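Local coordinates for SusD homolog (PDB 3FDH), which probably binds glycans at the outer membrane of a gut Bacteroides, as a SusD/RagB-family lipoprotein of a nutrient-uptake system, at residues Gly39-Tyr51 with Leu451-Tyr464. Numbering follows the deposited sequence.
Sequences GDINTYASSYIEY and LTNPNNSSKFPLRY
The carboxylate of Glu-50 is gripped at both oxygens by consecutive backbone amides, an example of an acidic side chain holding a distant loop by its main chain. Thr-452 N reaches OE1 of Glu-50 at 2.9 Å, nearly straight (174°), and Asn-453 N meets OE2 of Glu-50 at 2.8 Å, both on the syn side and slightly out of the carboxylate plane. The side chain, extended beyond CG, carries the carboxylate across to the loop, and its CG passes Leu-451 CD2. A water that accepts from Asn-456 ND2 lies within hydrogen-bonding reach of both OE2 and Tyr-48 O; Asn-456 itself pairs chiefly with Arg-65. Ser-266 hydrogen-bonds OE1; such partners would probably favour the charged form.

Back along the chain, within helix 40-48, Pro-461 CG sits over the centre of the Tyr-48 ring, 3.4 Å from its centroid, in a CH-pi contact; Tyr-44 O lies over the opposite face, offset toward the rim. Tyr-464 CE1 abuts this rim, 3.5 Å from Tyr-48 CE2, the two rings meeting obliquely. The Tyr-464 hydroxyl then donates to Ile-41 O (2.8 Å) in the carbonyl plane, adding a second donor to an oxygen already bonded by Ala-45 N.

Helix 40-48 and the turn that ends it thus meet segment 451-464 at three points. Glu-50, with positive phi, is both carboxylate acceptor and C-prime residue of a Schellman motif (Tyr-51 N to Ser-46 O, Glu-50 N to Ser-47 O).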
ATOM      1  N   GLY A  39       7.108  -3.818   2.752  1.00 29.32           N
ATOM      2  CA  GLY A  39       7.864  -4.331   3.905  1.00 28.79           C
ATOM      3  C   GLY A  39       7.133  -4.082   5.212  1.00 27.84           C
ATOM      4  O   GLY A  39       5.915  -4.143   5.275  1.00 27.87           O
ATOM      5  N   ASP A  40       7.872  -3.670   6.231  1.00 27.54           N
ATOM      6  CA  ASP A  40       7.270  -3.451   7.552  1.00 29.09           C
ATOM      7  C   ASP A  40       6.166  -2.415   7.547  1.00 30.07           C
ATOM      8  O   ASP A  40       5.237  -2.544   8.275  1.00 32.15           O
ATOM      9  CB  ASP A  40       8.295  -2.981   8.588  1.00 28.09           C
ATOM     10  CG  ASP A  40       9.391  -4.005   8.900  1.00 36.02           C
ATOM     11  OD1 ASP A  40       9.202  -5.196   8.639  1.00 35.97           O
ATOM     12  OD2 ASP A  40      10.458  -3.572   9.418  1.00 32.47           O
ATOM     13  N   ILE A  41       6.264  -1.394   6.710  1.00 32.00           N
ATOM     14  CA  ILE A  41       5.216  -0.358   6.673  1.00 30.94           C
ATOM     15  C   ILE A  41       3.875  -1.036   6.401  1.00 27.82           C
ATOM     16  O   ILE A  41       2.872  -0.774   7.071  1.00 27.08           O
ATOM     17  CB  ILE A  41       5.476   0.709   5.591  1.00 30.43           C
ATOM     18  CG1 ILE A  41       6.729   1.526   5.923  1.00 32.74           C
ATOM     19  CG2 ILE A  41       4.296   1.681   5.483  1.00 30.54           C
ATOM     20  CD1 ILE A  41       6.692   2.162   7.245  1.00 38.35           C
ATOM     21  N   ASN A  42       3.906  -1.957   5.445  1.00 28.84           N
ATOM     22  CA  ASN A  42       2.718  -2.692   4.966  1.00 27.03           C
ATOM     23  C   ASN A  42       2.276  -3.722   5.997  1.00 29.06           C
ATOM     24  O   ASN A  42       1.082  -3.953   6.222  1.00 26.16           O
ATOM     25  CB  ASN A  42       2.980  -3.413   3.640  1.00 27.02           C
ATOM     26  CG  ASN A  42       1.750  -4.154   3.090  1.00 28.72           C
ATOM     27  OD1 ASN A  42       0.799  -3.514   2.610  1.00 30.31           O
ATOM     28  ND2 ASN A  42       1.814  -5.511   3.034  1.00 30.47           N
ATOM     29  N   THR A  43       3.279  -4.329   6.615  1.00 29.09           N
ATOM     30  CA  THR A  43       3.035  -5.357   7.617  1.00 30.80           C
ATOM     31  C   THR A  43       2.215  -4.815   8.789  1.00 29.40           C
ATOM     32  O   THR A  43       1.187  -5.399   9.202  1.00 30.52           O
ATOM     33  CB  THR A  43       4.370  -6.020   8.031  1.00 31.33           C
ATOM     34  OG1 THR A  43       4.890  -6.698   6.845  1.00 29.46           O
ATOM     35  CG2 THR A  43       4.136  -7.028   9.206  1.00 26.54           C
ATOM     36  N   TYR A  44       2.667  -3.682   9.301  1.00 29.57           N
ATOM     37  CA  TYR A  44       2.004  -3.038  10.440  1.00 28.80           C
ATOM     38  C   TYR A  44       0.680  -2.426  10.028  1.00 28.83           C
ATOM     39  O   TYR A  44      -0.323  -2.523  10.741  1.00 27.32           O
ATOM     40  CB  TYR A  44       2.936  -2.053  11.142  1.00 28.03           C
ATOM     41  CG  TYR A  44       3.998  -2.712  11.976  1.00 30.27           C
ATOM     42  CD1 TYR A  44       5.070  -3.406  11.384  1.00 30.33           C
ATOM     43  CD2 TYR A  44       3.972  -2.629  13.358  1.00 30.34           C
ATOM     44  CE1 TYR A  44       6.077  -4.001  12.175  1.00 32.80           C
ATOM     45  CE2 TYR A  44       4.960  -3.236  14.164  1.00 29.62           C
ATOM     46  CZ  TYR A  44       6.015  -3.905  13.568  1.00 31.73           C
ATOM     47  OH  TYR A  44       6.974  -4.473  14.391  1.00 29.97           O
ATOM     48  N   ALA A  45       0.651  -1.782   8.871  1.00 28.52           N
ATOM     49  CA  ALA A  45      -0.609  -1.255   8.347  1.00 27.41           C
ATOM     50  C   ALA A  45      -1.694  -2.317   8.318  1.00 28.72           C
ATOM     51  O   ALA A  45      -2.870  -2.078   8.631  1.00 29.88           O
ATOM     52  CB  ALA A  45      -0.389  -0.654   6.939  1.00 26.45           C
ATOM     53  N   SER A  46      -1.297  -3.516   7.936  1.00 30.50           N
ATOM     54  CA  SER A  46      -2.229  -4.643   7.850  1.00 29.35           C
ATOM     55  C   SER A  46      -2.966  -4.855   9.150  1.00 29.46           C
ATOM     56  O   SER A  46      -4.170  -5.109   9.181  1.00 29.60           O
ATOM     57  CB  SER A  46      -1.512  -5.945   7.472  1.00 31.57           C
ATOM     58  OG  SER A  46      -0.903  -5.888   6.211  1.00 28.23           O
ATOM     59  N   SER A  47      -2.220  -4.697  10.236  1.00 28.67           N
ATOM     60  CA  SER A  47      -2.784  -4.821  11.568  1.00 28.36           C
ATOM     61  C   SER A  47      -3.613  -3.568  11.904  1.00 28.39           C
ATOM     62  O   SER A  47      -4.739  -3.635  12.340  1.00 30.19           O
ATOM     63  CB  SER A  47      -1.681  -4.951  12.632  1.00 29.33           C
ATOM     64  OG  SER A  47      -2.204  -4.775  13.925  1.00 29.09           O
ATOM     65  N   TYR A  48      -3.055  -2.397  11.657  1.00 29.28           N
ATOM     66  CA  TYR A  48      -3.747  -1.182  12.076  1.00 28.55           C
ATOM     67  C   TYR A  48      -5.152  -1.036  11.475  1.00 28.46           C
ATOM     68  O   TYR A  48      -6.080  -0.616  12.179  1.00 30.30           O
ATOM     69  CB  TYR A  48      -2.907   0.063  11.856  1.00 28.31           C
ATOM     70  CG  TYR A  48      -1.572   0.087  12.531  1.00 30.93           C
ATOM     71  CD1 TYR A  48      -1.343  -0.615  13.702  1.00 28.84           C
ATOM     72  CD2 TYR A  48      -0.571   0.937  12.076  1.00 29.77           C
ATOM     73  CE1 TYR A  48      -0.138  -0.515  14.350  1.00 28.05           C
ATOM     74  CE2 TYR A  48       0.636   1.024  12.713  1.00 30.39           C
ATOM     75  CZ  TYR A  48       0.842   0.314  13.876  1.00 32.62           C
ATOM     76  OH  TYR A  48       2.048   0.418  14.572  1.00 26.32           O
ATOM     77  N   ILE A  49      -5.319  -1.381  10.200  1.00 29.14           N
ATOM     78  CA  ILE A  49      -6.624  -1.272   9.506  1.00 28.76           C
ATOM     79  C   ILE A  49      -7.320  -2.609   9.312  1.00 28.40           C
ATOM     80  O   ILE A  49      -8.230  -2.789   8.510  1.00 31.47           O
ATOM     81  CB  ILE A  49      -6.609  -0.369   8.247  1.00 30.06           C
ATOM     82  CG1 ILE A  49      -5.457  -0.676   7.308  1.00 30.66           C
ATOM     83  CG2 ILE A  49      -6.473   1.088   8.741  1.00 25.52           C
ATOM     84  CD1 ILE A  49      -5.488  -2.008   6.696  1.00 28.04           C
ATOM     85  N   GLU A  50      -6.808  -3.558  10.083  1.00 28.58           N
ATOM     86  CA  GLU A  50      -7.477  -4.833  10.311  1.00 26.93           C
ATOM     87  C   GLU A  50      -7.705  -5.761   9.145  1.00 28.32           C
ATOM     88  O   GLU A  50      -8.690  -6.509   9.092  1.00 28.04           O
ATOM     89  CB  GLU A  50      -8.759  -4.604  11.127  1.00 26.84           C
ATOM     90  CG  GLU A  50      -8.492  -3.946  12.502  1.00 26.81           C
ATOM     91  CD  GLU A  50      -9.711  -3.789  13.376  1.00 29.92           C
ATOM     92  OE1 GLU A  50     -10.801  -4.279  13.040  1.00 31.46           O
ATOM     93  OE2 GLU A  50      -9.577  -3.123  14.422  1.00 28.57           O
ATOM     94  N   TYR A  51      -6.741  -5.746   8.239  1.00 28.20           N
ATOM     95  CA  TYR A  51      -6.697  -6.751   7.138  1.00 26.24           C
ATOM     96  C   TYR A  51      -6.209  -8.106   7.686  1.00 25.94           C
ATOM     97  O   TYR A  51      -6.510  -9.213   7.167  1.00 30.47           O
ATOM     98  CB  TYR A  51      -5.697  -6.313   6.100  1.00 25.73           C
ATOM     99  CG  TYR A  51      -6.200  -5.340   5.067  1.00 28.81           C
ATOM    100  CD1 TYR A  51      -7.576  -5.231   4.773  1.00 25.59           C
ATOM    101  CD2 TYR A  51      -5.297  -4.581   4.308  1.00 28.68           C
ATOM    102  CE1 TYR A  51      -8.030  -4.372   3.767  1.00 29.04           C
ATOM    103  CE2 TYR A  51      -5.734  -3.731   3.316  1.00 28.28           C
ATOM    104  CZ  TYR A  51      -7.080  -3.644   3.012  1.00 25.01           C
ATOM    105  OH  TYR A  51      -7.479  -2.771   2.015  1.00 25.79           O
ATOM    106  N   LEU A 451     -13.567  -0.447  12.250  1.00 31.35           N
ATOM    107  CA  LEU A 451     -12.472  -1.167  12.930  1.00 29.90           C
ATOM    108  C   LEU A 451     -12.969  -1.577  14.284  1.00 31.03           C
ATOM    109  O   LEU A 451     -13.658  -0.810  14.932  1.00 33.47           O
ATOM    110  CB  LEU A 451     -11.231  -0.280  13.078  1.00 29.91           C
ATOM    111  CG  LEU A 451     -10.674   0.189  11.726  1.00 30.20           C
ATOM    112  CD1 LEU A 451      -9.394   0.979  12.023  1.00 31.29           C
ATOM    113  CD2 LEU A 451     -10.438  -0.988  10.818  1.00 30.39           C
ATOM    114  N   THR A 452     -12.616  -2.769  14.737  1.00 29.42           N
ATOM    115  CA  THR A 452     -13.133  -3.270  16.020  1.00 29.85           C
ATOM    116  C   THR A 452     -12.129  -3.348  17.172  1.00 30.58           C
ATOM    117  O   THR A 452     -12.498  -3.607  18.300  1.00 29.86           O
ATOM    118  CB  THR A 452     -13.839  -4.621  15.817  1.00 31.57           C
ATOM    119  OG1 THR A 452     -12.902  -5.637  15.464  1.00 32.22           O
ATOM    120  CG2 THR A 452     -14.874  -4.489  14.718  1.00 32.31           C
ATOM    121  N   ASN A 453     -10.851  -3.089  16.900  1.00 30.01           N
ATOM    122  CA  ASN A 453      -9.840  -3.140  17.966  1.00 30.80           C
ATOM    123  C   ASN A 453     -10.250  -2.242  19.156  1.00 31.34           C
ATOM    124  O   ASN A 453     -10.356  -1.038  18.997  1.00 33.79           O
ATOM    125  CB  ASN A 453      -8.478  -2.705  17.388  1.00 30.78           C
ATOM    126  CG  ASN A 453      -7.325  -2.994  18.309  1.00 32.10           C
ATOM    127  OD1 ASN A 453      -7.428  -2.845  19.533  1.00 30.21           O
ATOM    128  ND2 ASN A 453      -6.169  -3.320  17.709  1.00 29.09           N
ATOM    129  N   PRO A 454     -10.412  -2.801  20.371  1.00 29.43           N
ATOM    130  CA  PRO A 454     -10.889  -1.940  21.456  1.00 32.25           C
ATOM    131  C   PRO A 454      -9.891  -0.937  21.903  1.00 31.51           C
ATOM    132  O   PRO A 454     -10.229   0.026  22.590  1.00 32.47           O
ATOM    133  CB  PRO A 454     -11.124  -2.925  22.603  1.00 32.46           C
ATOM    134  CG  PRO A 454     -11.167  -4.260  21.973  1.00 34.90           C
ATOM    135  CD  PRO A 454     -10.282  -4.197  20.809  1.00 30.33           C
ATOM    136  N   ASN A 455      -8.652  -1.158  21.493  1.00 31.59           N
ATOM    137  CA  ASN A 455      -7.549  -0.295  21.938  1.00 32.08           C
ATOM    138  C   ASN A 455      -7.502   1.005  21.161  1.00 32.62           C
ATOM    139  O   ASN A 455      -6.750   1.940  21.468  1.00 32.45           O
ATOM    140  CB  ASN A 455      -6.225  -1.032  21.817  1.00 32.57           C
ATOM    141  CG  ASN A 455      -6.163  -2.244  22.718  1.00 33.53           C
ATOM    142  OD1 ASN A 455      -6.083  -2.109  23.932  1.00 37.11           O
ATOM    143  ND2 ASN A 455      -6.160  -3.443  22.115  1.00 30.19           N
ATOM    144  N   ASN A 456      -8.352   1.065  20.164  1.00 31.70           N
ATOM    145  CA  ASN A 456      -8.422   2.244  19.297  1.00 31.82           C
ATOM    146  C   ASN A 456      -9.108   3.449  19.944  1.00 34.44           C
ATOM    147  O   ASN A 456      -9.152   4.526  19.346  1.00 35.99           O
ATOM    148  CB  ASN A 456      -9.156   1.895  17.998  1.00 30.98           C
ATOM    149  CG  ASN A 456      -8.288   1.176  17.026  1.00 31.74           C
ATOM    150  OD1 ASN A 456      -7.075   1.056  17.206  1.00 31.94           O
ATOM    151  ND2 ASN A 456      -8.889   0.724  15.963  1.00 27.91           N
ATOM    152  N   SER A 457      -9.612   3.254  21.166  1.00 34.42           N
ATOM    153  CA  SER A 457     -10.313   4.306  21.897  1.00 35.56           C
ATOM    154  C   SER A 457      -9.331   5.425  22.179  1.00 35.01           C
ATOM    155  O   SER A 457      -9.646   6.607  22.069  1.00 36.72           O
ATOM    156  CB  SER A 457     -10.921   3.783  23.203  1.00 36.13           C
ATOM    157  OG  SER A 457      -9.926   3.152  23.998  1.00 42.85           O
ATOM    158  N   SER A 458      -8.103   5.030  22.508  1.00 33.16           N
ATOM    159  CA  SER A 458      -7.036   5.992  22.740  1.00 31.27           C
ATOM    160  C   SER A 458      -5.719   5.652  22.046  1.00 29.59           C
ATOM    161  O   SER A 458      -4.796   6.461  22.062  1.00 27.48           O
ATOM    162  CB  SER A 458      -6.751   6.098  24.222  1.00 29.76           C
ATOM    163  OG  SER A 458      -6.257   4.856  24.710  1.00 32.59           O
ATOM    164  N   LYS A 459      -5.643   4.496  21.400  1.00 28.55           N
ATOM    165  CA  LYS A 459      -4.403   4.063  20.769  1.00 29.87           C
ATOM    166  C   LYS A 459      -4.448   3.648  19.313  1.00 28.67           C
ATOM    167  O   LYS A 459      -3.784   2.697  18.906  1.00 30.46           O
ATOM    168  CB  LYS A 459      -3.731   2.963  21.584  1.00 30.64           C
ATOM    169  CG  LYS A 459      -3.090   3.569  22.830  1.00 35.08           C
ATOM    170  CD  LYS A 459      -2.476   2.519  23.654  1.00 39.69           C
ATOM    171  CE  LYS A 459      -1.540   3.127  24.596  1.00 45.14           C
ATOM    172  NZ  LYS A 459      -0.945   2.005  25.363  1.00 54.45           N
ATOM    173  N   PHE A 460      -5.235   4.376  18.532  1.00 27.46           N
ATOM    174  CA  PHE A 460      -5.203   4.196  17.093  1.00 28.51           C
ATOM    175  C   PHE A 460      -4.060   5.036  16.541  1.00 28.47           C
ATOM    176  O   PHE A 460      -4.054   6.251  16.710  1.00 32.59           O
ATOM    177  CB  PHE A 460      -6.482   4.646  16.406  1.00 29.37           C
ATOM    178  CG  PHE A 460      -6.389   4.477  14.942  1.00 27.92           C
ATOM    179  CD1 PHE A 460      -6.438   3.211  14.386  1.00 29.71           C
ATOM    180  CD2 PHE A 460      -6.143   5.562  14.120  1.00 28.55           C
ATOM    181  CE1 PHE A 460      -6.256   3.015  13.035  1.00 32.14           C
ATOM    182  CE2 PHE A 460      -6.013   5.386  12.779  1.00 28.99           C
ATOM    183  CZ  PHE A 460      -6.054   4.104  12.220  1.00 31.27           C
ATOM    184  N   PRO A 461      -3.057   4.406  15.903  1.00 29.07           N
ATOM    185  CA  PRO A 461      -1.958   5.224  15.432  1.00 29.05           C
ATOM    186  C   PRO A 461      -2.254   6.055  14.206  1.00 29.94           C
ATOM    187  O   PRO A 461      -2.576   5.543  13.136  1.00 29.03           O
ATOM    188  CB  PRO A 461      -0.867   4.208  15.108  1.00 29.84           C
ATOM    189  CG  PRO A 461      -1.600   2.934  14.829  1.00 31.17           C
ATOM    190  CD  PRO A 461      -2.950   3.007  15.463  1.00 30.80           C
ATOM    191  N   LEU A 462      -2.077   7.356  14.383  1.00 29.83           N
ATOM    192  CA  LEU A 462      -2.379   8.331  13.312  1.00 29.63           C
ATOM    193  C   LEU A 462      -1.212   8.482  12.367  1.00 29.86           C
ATOM    194  O   LEU A 462      -1.303   9.136  11.326  1.00 29.03           O
ATOM    195  CB  LEU A 462      -2.679   9.694  13.919  1.00 28.59           C
ATOM    196  CG  LEU A 462      -3.823   9.719  14.918  1.00 31.07           C
ATOM    197  CD1 LEU A 462      -3.984  11.098  15.530  1.00 24.17           C
ATOM    198  CD2 LEU A 462      -5.065   9.395  14.244  1.00 25.35           C
ATOM    199  N   ARG A 463      -0.113   7.865  12.775  1.00 29.27           N
ATOM    200  CA  ARG A 463       1.155   7.932  12.038  1.00 28.43           C
ATOM    201  C   ARG A 463       2.130   6.934  12.610  1.00 27.45           C
ATOM    202  O   ARG A 463       1.834   6.319  13.640  1.00 28.31           O
ATOM    203  CB  ARG A 463       1.760   9.341  12.195  1.00 26.47           C
ATOM    204  CG  ARG A 463       2.112   9.731  13.608  1.00 27.17           C
ATOM    205  CD  ARG A 463       2.005  11.248  13.783  1.00 26.95           C
ATOM    206  NE  ARG A 463       3.031  11.990  13.055  1.00 27.76           N
ATOM    207  CZ  ARG A 463       2.973  13.277  12.748  1.00 28.58           C
ATOM    208  NH1 ARG A 463       1.905  14.005  13.050  1.00 29.90           N
ATOM    209  NH2 ARG A 463       3.997  13.824  12.106  1.00 28.36           N
ATOM    210  N   TYR A 464       3.300   6.833  11.965  1.00 28.88           N
ATOM    211  CA  TYR A 464       4.397   5.959  12.426  1.00 27.64           C
ATOM    212  C   TYR A 464       5.419   6.824  13.159  1.00 26.42           C
ATOM    213  O   TYR A 464       5.685   7.957  12.732  1.00 29.07           O
ATOM    214  CB  TYR A 464       5.119   5.265  11.295  1.00 26.69           C
ATOM    215  CG  TYR A 464       4.271   4.155  10.676  1.00 20.79           C
ATOM    216  CD1 TYR A 464       2.924   4.131  10.905  1.00 23.81           C
ATOM    217  CD2 TYR A 464       4.839   3.191   9.874  1.00 28.91           C
ATOM    218  CE1 TYR A 464       2.135   3.133  10.317  1.00 22.48           C
ATOM    219  CE2 TYR A 464       4.083   2.233   9.317  1.00 27.56           C
ATOM    220  CZ  TYR A 464       2.759   2.196   9.534  1.00 27.52           C
ATOM    221  OH  TYR A 464       2.065   1.164   8.897  1.00 27.47           O
TER
HETATM  222  O   HOH W   1      -5.206  -3.819  15.156  1.00 23.77           O
HETATM  223  O   HOH W   2       2.704   3.312  14.517  1.00 21.71           O
HETATM  224  O   HOH W   3      -7.449  -1.278  14.349  1.00 23.05           O